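Local coordinates for protein amorpha-4,11-diene synthase (Artemisia annua, PDB 4GAX) that probably cyclises farnesyl diphosphate to a sesquiterpene with loss of diphosphate, and is a mutant form of alpha-bisabolol synthase, at residues Y451-L455 with L503-R509; K212-L218 with H530-V534; L290-F294 with P520-A524. One frame throughout, in Å; residues are numbered along the deposited sequence.

Contact 1 of 3, residues Y451-L455 with L503-R509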
loop_
_atom_site.group_PDB
_atom_site.type_symbol
_atom_site.label_atom_id
_atom_site.label_comp_id
_atom_site.label_asym_id
_atom_site.label_seq_id
_atom_site.Cartn_x
_atom_site.Cartn_y
_atom_site.Cartn_z
ATOM N N TYR A 451 1.746 -7.332 12.824
ATOM C CA TYR A 451 3.009 -6.813 12.315
ATOM C C TYR A 451 2.810 -5.429 11.682
ATOM O O TYR A 451 3.603 -4.511 11.917
ATOM C CB TYR A 451 3.628 -7.784 11.299
ATOM C CG TYR A 451 4.268 -9.025 11.912
ATOM C CD1 TYR A 451 4.958 -8.958 13.119
ATOM C CD2 TYR A 451 4.164 -10.262 11.288
ATOM C CE1 TYR A 451 5.550 -10.092 13.675
ATOM C CE2 TYR A 451 4.743 -11.405 11.839
ATOM C CZ TYR A 451 5.437 -11.312 13.022
ATOM O OH TYR A 451 6.015 -12.443 13.556
ATOM N N LYS A 452 1.776 -5.302 10.853
ATOM C CA LYS A 452 1.412 -4.019 10.264
ATOM C C LYS A 452 1.257 -2.955 11.354
ATOM O O LYS A 452 1.840 -1.866 11.267
ATOM C CB LYS A 452 0.105 -4.153 9.481
ATOM C CG LYS A 452 -0.374 -2.865 8.821
ATOM C CD LYS A 452 -1.698 -3.096 8.079
ATOM C CE LYS A 452 -2.200 -1.821 7.388
ATOM N NZ LYS A 452 -2.246 -0.647 8.309
ATOM N N GLY A 453 0.492 -3.283 12.394
ATOM C CA GLY A 453 0.281 -2.366 13.503
ATOM C C GLY A 453 1.569 -1.954 14.202
ATOM O O GLY A 453 1.773 -0.772 14.505
ATOM N N ILE A 454 2.444 -2.922 14.466
ATOM C CA ILE A 454 3.708 -2.637 15.144
ATOM C C ILE A 454 4.635 -1.805 14.250
ATOM O O ILE A 454 5.254 -0.834 14.703
ATOM C CB ILE A 454 4.446 -3.927 15.537
ATOM C CG1 ILE A 454 3.638 -4.731 16.561
ATOM C CG2 ILE A 454 5.819 -3.597 16.118
ATOM C CD1 ILE A 454 4.316 -6.038 16.965
ATOM N N LEU A 455 4.727 -2.188 12.979
ATOM C CA LEU A 455 5.563 -1.473 12.017
ATOM C C LEU A 455 5.109 -0.017 11.889
ATOM O O LEU A 455 5.932 0.893 11.829
ATOM C CB LEU A 455 5.489 -2.155 10.653
ATOM C CG LEU A 455 6.199 -1.469 9.475
ATOM C CD1 LEU A 455 7.683 -1.293 9.739
ATOM C CD2 LEU A 455 5.991 -2.270 8.207
ATOM N N LEU A 503 10.880 -6.341 10.633
ATOM C CA LEU A 503 9.424 -6.358 10.451
ATOM C C LEU A 503 9.011 -6.555 8.997
ATOM O O LEU A 503 8.062 -7.293 8.709
ATOM C CB LEU A 503 8.804 -5.076 11.021
ATOM C CG LEU A 503 8.779 -5.060 12.546
ATOM C CD1 LEU A 503 8.526 -3.646 13.043
ATOM C CD2 LEU A 503 7.719 -6.024 13.084
ATOM N N TRP A 504 9.689 -5.894 8.063
ATOM C CA TRP A 504 9.336 -6.088 6.656
ATOM C C TRP A 504 9.532 -7.552 6.286
ATOM O O TRP A 504 8.756 -8.117 5.505
ATOM C CB TRP A 504 10.183 -5.205 5.719
ATOM C CG TRP A 504 9.938 -3.710 5.826
ATOM C CD1 TRP A 504 10.834 -2.761 6.251
ATOM C CD2 TRP A 504 8.738 -2.998 5.474
ATOM N NE1 TRP A 504 10.256 -1.510 6.198
ATOM C CE2 TRP A 504 8.974 -1.627 5.724
ATOM C CE3 TRP A 504 7.488 -3.384 4.968
ATOM C CZ2 TRP A 504 8.005 -0.643 5.493
ATOM C CZ3 TRP A 504 6.519 -2.398 4.740
ATOM C CH2 TRP A 504 6.786 -1.051 5.002
ATOM N N LYS A 505 10.582 -8.164 6.826
ATOM C CA LYS A 505 10.834 -9.577 6.553
ATOM C C LYS A 505 9.746 -10.464 7.177
ATOM O O LYS A 505 9.303 -11.445 6.563
ATOM C CB LYS A 505 12.242 -9.988 7.022
ATOM C CG LYS A 505 13.352 -9.570 6.035
ATOM C CD LYS A 505 14.752 -10.016 6.482
ATOM C CE LYS A 505 15.171 -9.322 7.763
ATOM N NZ LYS A 505 16.559 -9.731 8.149
ATOM N N ASP A 506 9.328 -10.132 8.396
ATOM C CA ASP A 506 8.241 -10.866 9.046
ATOM C C ASP A 506 6.970 -10.766 8.212
ATOM O O ASP A 506 6.229 -11.742 8.038
ATOM C CB ASP A 506 7.972 -10.295 10.443
ATOM C CG ASP A 506 9.019 -10.710 11.454
ATOM O OD1 ASP A 506 9.550 -11.841 11.338
ATOM O OD2 ASP A 506 9.307 -9.903 12.368
ATOM N N ILE A 507 6.715 -9.574 7.692
ATOM C CA ILE A 507 5.516 -9.350 6.882
ATOM C C ILE A 507 5.565 -10.100 5.553
ATOM O O ILE A 507 4.538 -10.613 5.079
ATOM C CB ILE A 507 5.296 -7.843 6.657
ATOM C CG1 ILE A 507 4.822 -7.216 7.974
ATOM C CG2 ILE A 507 4.267 -7.594 5.560
ATOM C CD1 ILE A 507 5.130 -5.745 8.086
ATOM N N ASN A 508 6.746 -10.160 4.938
ATOM C CA ASN A 508 6.902 -10.978 3.731
ATOM C C ASN A 508 6.526 -12.419 3.988
ATOM O O ASN A 508 5.834 -13.039 3.176
ATOM C CB ASN A 508 8.333 -10.914 3.176
ATOM C CG ASN A 508 8.628 -9.599 2.473
ATOM O OD1 ASN A 508 7.706 -8.850 2.100
ATOM N ND2 ASN A 508 9.922 -9.319 2.263
ATOM N N ARG A 509 6.987 -12.965 5.110
ATOM C CA ARG A 509 6.677 -14.368 5.431
ATOM C C ARG A 509 5.168 -14.567 5.564
ATOM O O ARG A 509 4.608 -15.506 4.994
ATOM C CB ARG A 509 7.398 -14.804 6.703
ATOM C CG ARG A 509 7.170 -16.279 7.124
ATOM C CD ARG A 509 7.551 -16.466 8.604
ATOM N NE ARG A 509 6.895 -15.435 9.415
ATOM C CZ ARG A 509 7.496 -14.670 10.326
ATOM N NH1 ARG A 509 8.788 -14.816 10.596
ATOM N NH2 ARG A 509 6.788 -13.757 10.975
#
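Tyr451 and Leu455 of helix 447-461 face Ile507 and Leu503 of helix 489-513, on short segments that run nearly antiparallel (163°) with their axes 10.0 Å apart at closest approach. The phenol of Tyr451 is a knob in a hole made by Leu503, Asp506, Ile507 and Arg509. Asp506 CB sits over the centre of its ring, 3.7 Å from the centroid, in a CH-pi contact, while the carboxylate lies almost parallel to the ring, 15° off. Two of the four residues of the hole are also paired with each other: a salt bridge joins Asp506 OD1 to Arg509 NH1 at 3.2 Å. At the root of the tyrosine side chain, Ile507 CG1 meets Tyr451 CB at 3.6 Å.

One turn on, Leu455 turns its CG opposite the backbone N (chi1 174°), and CD2 presses on the face of the Trp504 six-membered ring, 3.5 Å from its centroid. The same methyl touches Ile507 CD1 at 3.6 Å, and Leu503 CD1 fills in against Leu455 CA at 3.8 Å. This is antiparallel helix packing within the all-helical terpene synthase fold. Val529 of helix 519-535 touches Lys452, Trp504 and Ile507, and the loop at Pro172 lies against Asp506 and Arg509.

Contact 2 of 3, residues K212-L218 with H530-V534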
loop_
_atom_site.group_PDB
_atom_site.type_symbol
_atom_site.label_atom_id
_atom_site.label_comp_id
_atom_site.label_asym_id
_atom_site.label_seq_id
_atom_site.Cartn_x
_atom_site.Cartn_y
_atom_site.Cartn_z
ATOM N N LYS A 212 14.526 2.974 -2.812
ATOM C CA LYS A 212 13.407 2.142 -2.364
ATOM C C LYS A 212 13.213 1.004 -3.350
ATOM O O LYS A 212 13.029 1.228 -4.560
ATOM C CB LYS A 212 12.107 2.962 -2.259
ATOM C CG LYS A 212 10.897 2.115 -1.822
ATOM C CD LYS A 212 9.605 2.944 -1.748
ATOM C CE LYS A 212 9.622 3.940 -0.601
ATOM N NZ LYS A 212 8.222 4.390 -0.266
ATOM N N PRO A 213 13.277 -0.236 -2.854
ATOM C CA PRO A 213 13.137 -1.324 -3.818
ATOM C C PRO A 213 11.713 -1.430 -4.365
ATOM O O PRO A 213 10.757 -0.949 -3.734
ATOM C CB PRO A 213 13.510 -2.553 -3.007
ATOM C CG PRO A 213 13.264 -2.174 -1.578
ATOM C CD PRO A 213 13.544 -0.716 -1.482
ATOM N N LEU A 214 11.603 -2.054 -5.536
ATOM C CA LEU A 214 10.361 -2.187 -6.273
ATOM C C LEU A 214 9.202 -2.746 -5.430
ATOM O O LEU A 214 8.061 -2.242 -5.477
ATOM C CB LEU A 214 10.624 -3.105 -7.473
ATOM C CG LEU A 214 9.466 -3.450 -8.390
ATOM C CD1 LEU A 214 8.891 -2.170 -8.973
ATOM C CD2 LEU A 214 9.962 -4.375 -9.511
ATOM N N TRP A 215 9.503 -3.777 -4.655
ATOM C CA TRP A 215 8.490 -4.454 -3.836
ATOM C C TRP A 215 7.853 -3.513 -2.821
ATOM O O TRP A 215 6.658 -3.615 -2.531
ATOM C CB TRP A 215 9.127 -5.649 -3.131
ATOM C CG TRP A 215 8.232 -6.428 -2.169
ATOM C CD1 TRP A 215 8.543 -6.772 -0.882
ATOM C CD2 TRP A 215 6.916 -6.967 -2.418
ATOM N NE1 TRP A 215 7.507 -7.484 -0.313
ATOM C CE2 TRP A 215 6.499 -7.616 -1.231
ATOM C CE3 TRP A 215 6.047 -6.948 -3.516
ATOM C CZ2 TRP A 215 5.253 -8.250 -1.113
ATOM C CZ3 TRP A 215 4.809 -7.581 -3.400
ATOM C CH2 TRP A 215 4.426 -8.228 -2.207
ATOM N N LYS A 216 8.646 -2.582 -2.296
ATOM C CA LYS A 216 8.145 -1.646 -1.292
ATOM C C LYS A 216 7.404 -0.435 -1.877
ATOM O O LYS A 216 6.633 0.216 -1.174
ATOM C CB LYS A 216 9.289 -1.192 -0.359
ATOM C CG LYS A 216 9.610 -2.241 0.719
ATOM C CD LYS A 216 10.897 -1.956 1.489
ATOM C CE LYS A 216 10.827 -0.656 2.260
ATOM N NZ LYS A 216 9.483 -0.493 2.841
ATOM N N ARG A 217 7.648 -0.125 -3.149
ATOM C CA ARG A 217 6.968 0.997 -3.810
ATOM C C ARG A 217 5.568 0.563 -4.261
ATOM O O ARG A 217 5.388 -0.525 -4.833
ATOM C CB ARG A 217 7.777 1.484 -5.020
ATOM C CG ARG A 217 7.180 2.711 -5.744
ATOM C CD ARG A 217 8.238 3.374 -6.649
ATOM N NE ARG A 217 9.120 2.340 -7.153
ATOM C CZ ARG A 217 10.415 2.256 -6.887
ATOM N NH1 ARG A 217 11.017 3.179 -6.150
ATOM N NH2 ARG A 217 11.101 1.241 -7.377
ATOM N N LEU A 218 4.574 1.410 -4.002
ATOM C CA LEU A 218 3.205 1.124 -4.423
ATOM C C LEU A 218 3.196 1.009 -5.954
ATOM O O LEU A 218 3.837 1.816 -6.624
ATOM C CB LEU A 218 2.302 2.285 -3.997
ATOM C CG LEU A 218 1.583 2.172 -2.649
ATOM C CD1 LEU A 218 1.999 0.946 -1.857
ATOM C CD2 LEU A 218 1.768 3.443 -1.840
ATOM N N HIS A 530 2.761 -1.414 2.766
ATOM C CA HIS A 530 3.827 -0.663 2.093
ATOM C C HIS A 530 3.552 0.839 2.090
ATOM O O HIS A 530 4.480 1.662 2.152
ATOM C CB HIS A 530 4.038 -1.185 0.666
ATOM C CG HIS A 530 4.755 -2.497 0.618
ATOM N ND1 HIS A 530 4.431 -3.495 -0.276
ATOM C CD2 HIS A 530 5.786 -2.967 1.357
ATOM C CE1 HIS A 530 5.230 -4.531 -0.081
ATOM N NE2 HIS A 530 6.058 -4.239 0.910
ATOM N N PHE A 531 2.275 1.200 2.051
ATOM C CA PHE A 531 1.911 2.617 2.150
ATOM C C PHE A 531 2.435 3.293 3.415
ATOM O O PHE A 531 2.709 4.518 3.429
ATOM C CB PHE A 531 0.392 2.806 2.048
ATOM C CG PHE A 531 -0.028 4.233 2.161
ATOM C CD1 PHE A 531 0.218 5.114 1.121
ATOM C CD2 PHE A 531 -0.641 4.706 3.310
ATOM C CE1 PHE A 531 -0.155 6.444 1.215
ATOM C CE2 PHE A 531 -1.023 6.043 3.410
ATOM C CZ PHE A 531 -0.780 6.911 2.358
ATOM N N LEU A 532 2.592 2.521 4.485
ATOM C CA LEU A 532 3.040 3.113 5.759
ATOM C C LEU A 532 4.396 3.769 5.584
ATOM O O LEU A 532 4.711 4.762 6.252
ATOM C CB LEU A 532 3.121 2.063 6.875
ATOM C CG LEU A 532 1.856 1.282 7.270
ATOM C CD1 LEU A 532 2.219 0.045 8.108
ATOM C CD2 LEU A 532 0.896 2.168 8.022
ATOM N N ASP A 533 5.195 3.223 4.669
ATOM C CA ASP A 533 6.518 3.781 4.395
ATOM C C ASP A 533 6.404 5.170 3.777
ATOM O O ASP A 533 7.274 6.010 3.981
ATOM C CB ASP A 533 7.318 2.851 3.471
ATOM C CG ASP A 533 8.821 2.958 3.693
ATOM O OD1 ASP A 533 9.257 3.095 4.864
ATOM O OD2 ASP A 533 9.569 2.905 2.696
ATOM N N VAL A 534 5.326 5.408 3.028
ATOM C CA VAL A 534 5.046 6.720 2.440
ATOM C C VAL A 534 4.386 7.628 3.467
ATOM O O VAL A 534 4.715 8.815 3.597
ATOM C CB VAL A 534 4.096 6.582 1.224
ATOM C CG1 VAL A 534 3.525 7.943 0.828
ATOM C CG2 VAL A 534 4.840 5.929 0.049
HETATM O O HOH W 1 6.024 2.525 0.008
HETATM O O HOH W 2 8.761 6.472 1.342
#
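His530 points the edge of its imidazole at the face of Trp215, an edge-to-face pair with planes at 81° and centroids 4.6 Å apart for the five-membered indole ring. His530 CE1 is the atom that makes the approach, standing 3.5 Å from Trp215 CE2. A chi1 of -75° turns the imidazole of His530 back beside its own backbone N, and one of its faces is then occupied by the loop backbone: Lys216 CA packs over it in a CH-pi contact, 3.9 Å from the ring centroid, and Trp215 O lies over the same face. The indole is held from elsewhere, since Trp215 NE1 is hydrogen-bonded to Asn508.

Two lysines converge on one carboxylate oxygen. Lys212, coming from the opposite direction to Asp533, forms a salt bridge from NZ to Asp533 OD2 at 3.6 Å; the Lys216 side chain crosses that of Asp533 at about a right angle, and its NZ makes a second salt bridge to the same OD2 at 3.4 Å, weak as a hydrogen bond. Lys216 also forms a cation-pi pair with Trp504. One water accepts a hydrogen bond from Lys212 NZ and donates to Lys216 O and His530 O, while a second links Lys212 NZ to Asp533 O.

Leu218, at the N-cap position of helix 219-232, puts CD2 3.7 Å from Phe531 CD1, at the ring's edge. Such a salt-bridge network backed by bridging waters fastens the turn between helices 200-211 and 219-232 onto helix 519-535, probably along the seam between the two helical domains of a plant sesquiterpene synthase.

Contact 3 of 3, residues L290-F294 with P520-A524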
loop_
_atom_site.group_PDB
_atom_site.type_symbol
_atom_site.label_atom_id
_atom_site.label_comp_id
_atom_site.label_asym_id
_atom_site.label_seq_id
_atom_site.Cartn_x
_atom_site.Cartn_y
_atom_site.Cartn_z
ATOM N N LEU A 290 -6.315 5.204 -2.245
ATOM C CA LEU A 290 -5.791 4.928 -3.579
ATOM C C LEU A 290 -4.656 3.909 -3.530
ATOM O O LEU A 290 -4.403 3.200 -4.506
ATOM C CB LEU A 290 -5.304 6.229 -4.220
ATOM C CG LEU A 290 -4.773 6.132 -5.652
ATOM C CD1 LEU A 290 -5.790 5.447 -6.582
ATOM C CD2 LEU A 290 -4.408 7.518 -6.170
ATOM N N ALA A 291 -3.990 3.824 -2.382
ATOM C CA ALA A 291 -2.899 2.861 -2.205
ATOM C C ALA A 291 -3.369 1.422 -2.088
ATOM O O ALA A 291 -2.682 0.495 -2.547
ATOM C CB ALA A 291 -2.049 3.235 -0.988
ATOM N N SER A 292 -4.544 1.213 -1.491
ATOM C CA SER A 292 -5.025 -0.153 -1.253
ATOM C C SER A 292 -5.118 -0.921 -2.563
ATOM O O SER A 292 -4.483 -1.971 -2.723
ATOM C CB SER A 292 -6.379 -0.163 -0.529
ATOM O OG SER A 292 -7.383 0.478 -1.311
ATOM N N ARG A 293 -5.907 -0.394 -3.494
ATOM C CA ARG A 293 -5.980 -0.939 -4.857
ATOM C C ARG A 293 -6.226 0.234 -5.800
ATOM O O ARG A 293 -7.147 1.023 -5.576
ATOM C CB ARG A 293 -7.129 -1.945 -5.017
ATOM C CG ARG A 293 -7.073 -3.284 -4.215
ATOM C CD ARG A 293 -5.826 -4.128 -4.525
ATOM N NE ARG A 293 -5.594 -4.423 -5.945
ATOM C CZ ARG A 293 -5.656 -5.642 -6.489
ATOM N NH1 ARG A 293 -5.993 -6.686 -5.748
ATOM N NH2 ARG A 293 -5.386 -5.822 -7.785
ATOM N N PHE A 294 -5.430 0.366 -6.858
ATOM C CA PHE A 294 -5.592 1.526 -7.745
ATOM C C PHE A 294 -6.414 1.171 -8.987
ATOM O O PHE A 294 -6.804 2.051 -9.768
ATOM C CB PHE A 294 -4.220 2.038 -8.212
ATOM C CG PHE A 294 -3.549 1.107 -9.188
ATOM C CD1 PHE A 294 -3.754 1.235 -10.558
ATOM C CD2 PHE A 294 -2.749 0.064 -8.728
ATOM C CE1 PHE A 294 -3.160 0.346 -11.458
ATOM C CE2 PHE A 294 -2.140 -0.832 -9.623
ATOM C CZ PHE A 294 -2.349 -0.686 -10.995
ATOM N N PRO A 520 -6.966 -11.023 -3.992
ATOM C CA PRO A 520 -7.047 -9.578 -4.246
ATOM C C PRO A 520 -7.155 -8.778 -2.953
ATOM O O PRO A 520 -6.773 -7.598 -2.940
ATOM C CB PRO A 520 -8.323 -9.428 -5.092
ATOM C CG PRO A 520 -8.518 -10.776 -5.721
ATOM C CD PRO A 520 -8.041 -11.766 -4.685
ATOM N N LEU A 521 -7.645 -9.408 -1.888
ATOM C CA LEU A 521 -7.705 -8.738 -0.584
ATOM C C LEU A 521 -6.341 -8.766 0.096
ATOM O O LEU A 521 -5.962 -7.826 0.824
ATOM C CB LEU A 521 -8.750 -9.416 0.310
ATOM C CG LEU A 521 -10.207 -9.128 -0.059
ATOM C CD1 LEU A 521 -11.133 -10.014 0.763
ATOM C CD2 LEU A 521 -10.520 -7.649 0.182
ATOM N N LEU A 522 -5.590 -9.843 -0.143
ATOM C CA LEU A 522 -4.252 -9.959 0.437
ATOM C C LEU A 522 -3.375 -8.889 -0.199
ATOM O O LEU A 522 -2.569 -8.237 0.496
ATOM C CB LEU A 522 -3.677 -11.360 0.198
ATOM C CG LEU A 522 -2.257 -11.565 0.728
ATOM C CD1 LEU A 522 -2.222 -11.295 2.218
ATOM C CD2 LEU A 522 -1.752 -12.980 0.428
ATOM N N VAL A 523 -3.552 -8.694 -1.510
ATOM C CA VAL A 523 -2.799 -7.690 -2.259
ATOM C C VAL A 523 -3.129 -6.313 -1.684
ATOM O O VAL A 523 -2.235 -5.485 -1.496
ATOM C CB VAL A 523 -3.108 -7.754 -3.783
ATOM C CG1 VAL A 523 -2.605 -6.495 -4.523
ATOM C CG2 VAL A 523 -2.510 -9.034 -4.399
ATOM N N ALA A 524 -4.408 -6.084 -1.375
ATOM C CA ALA A 524 -4.832 -4.818 -0.765
ATOM C C ALA A 524 -4.142 -4.616 0.572
ATOM O O ALA A 524 -3.673 -3.524 0.865
ATOM C CB ALA A 524 -6.361 -4.790 -0.569
#
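Arg293 reaches Pro520 because its chain folds twice, at chi2 (-59°) and again at chi3 (-54°). The folded arm carries the guanidinium to the first turn of helix 519-535, where Arg293 NH1 donates to Pro520 O at 3.1 Å. The N-H...O angle is 144°; the oxygen lies in the guanidinium plane, and the donor arrives in the carbonyl plane, on a lone pair. Pro520 O already accepts the helical bond from Ala524 N at 3.2 Å, so two donors grip this one oxygen.

Val523 meets the same guanidinium from a different direction. Its CG1 lies over one face of the flat group, 3.7 Å from Arg293 CZ. The cation is thus bonded at its edge and covered on a face by a methyl, a pairing that would limit both its tilt and its rotation. Its charge is met by Glu295, in a salt bridge to Arg293 NH2.

The setting is the end of helix 282-292 in the all-helical class I terpene synthase fold, where it lies against helix 519-535. Helix 299-322, which carries the aspartate-rich DDxxD sequence that binds metal ions in this family, also lies alongside, with Leu305 touching Ser292.

At Ala524 the backbones come close, its CA only 4.7 Å from Ser292 CA. The small side chain lets a CA-H...O contact form from Ala524 CA to Ser292 O at 3.5 Å. Asn527 ND2 hydrogen-bonds to that oxygen as well, while Arg293 CG packs against Ala524 CB at 4.0 Å.

Followed from the N terminus, the chain opens contact 2 at 212-218, contact 3 at 290-294 and contact 1 at 451-455. It then closes them in reverse order: 503-509 completes contact 1, 520-524 contact 3 and 530-534 contact 2. The three loops are therefore nested, and none crosses another. Contact 2 ties the loop 212-218 to helix 519-535, contact 3 ties helix 282-292 to it, and contact 1 joins helices 447-461 and 489-513. Contacts 1 and 2 touch where the Trp504 ring lies against His530; contacts 2 and 3 touch where Ala291 meets Phe531 and Leu218. Contacts 1 and 3 stay about 7 Å apart between nearest atoms; contact 2, which touches both, lies between them.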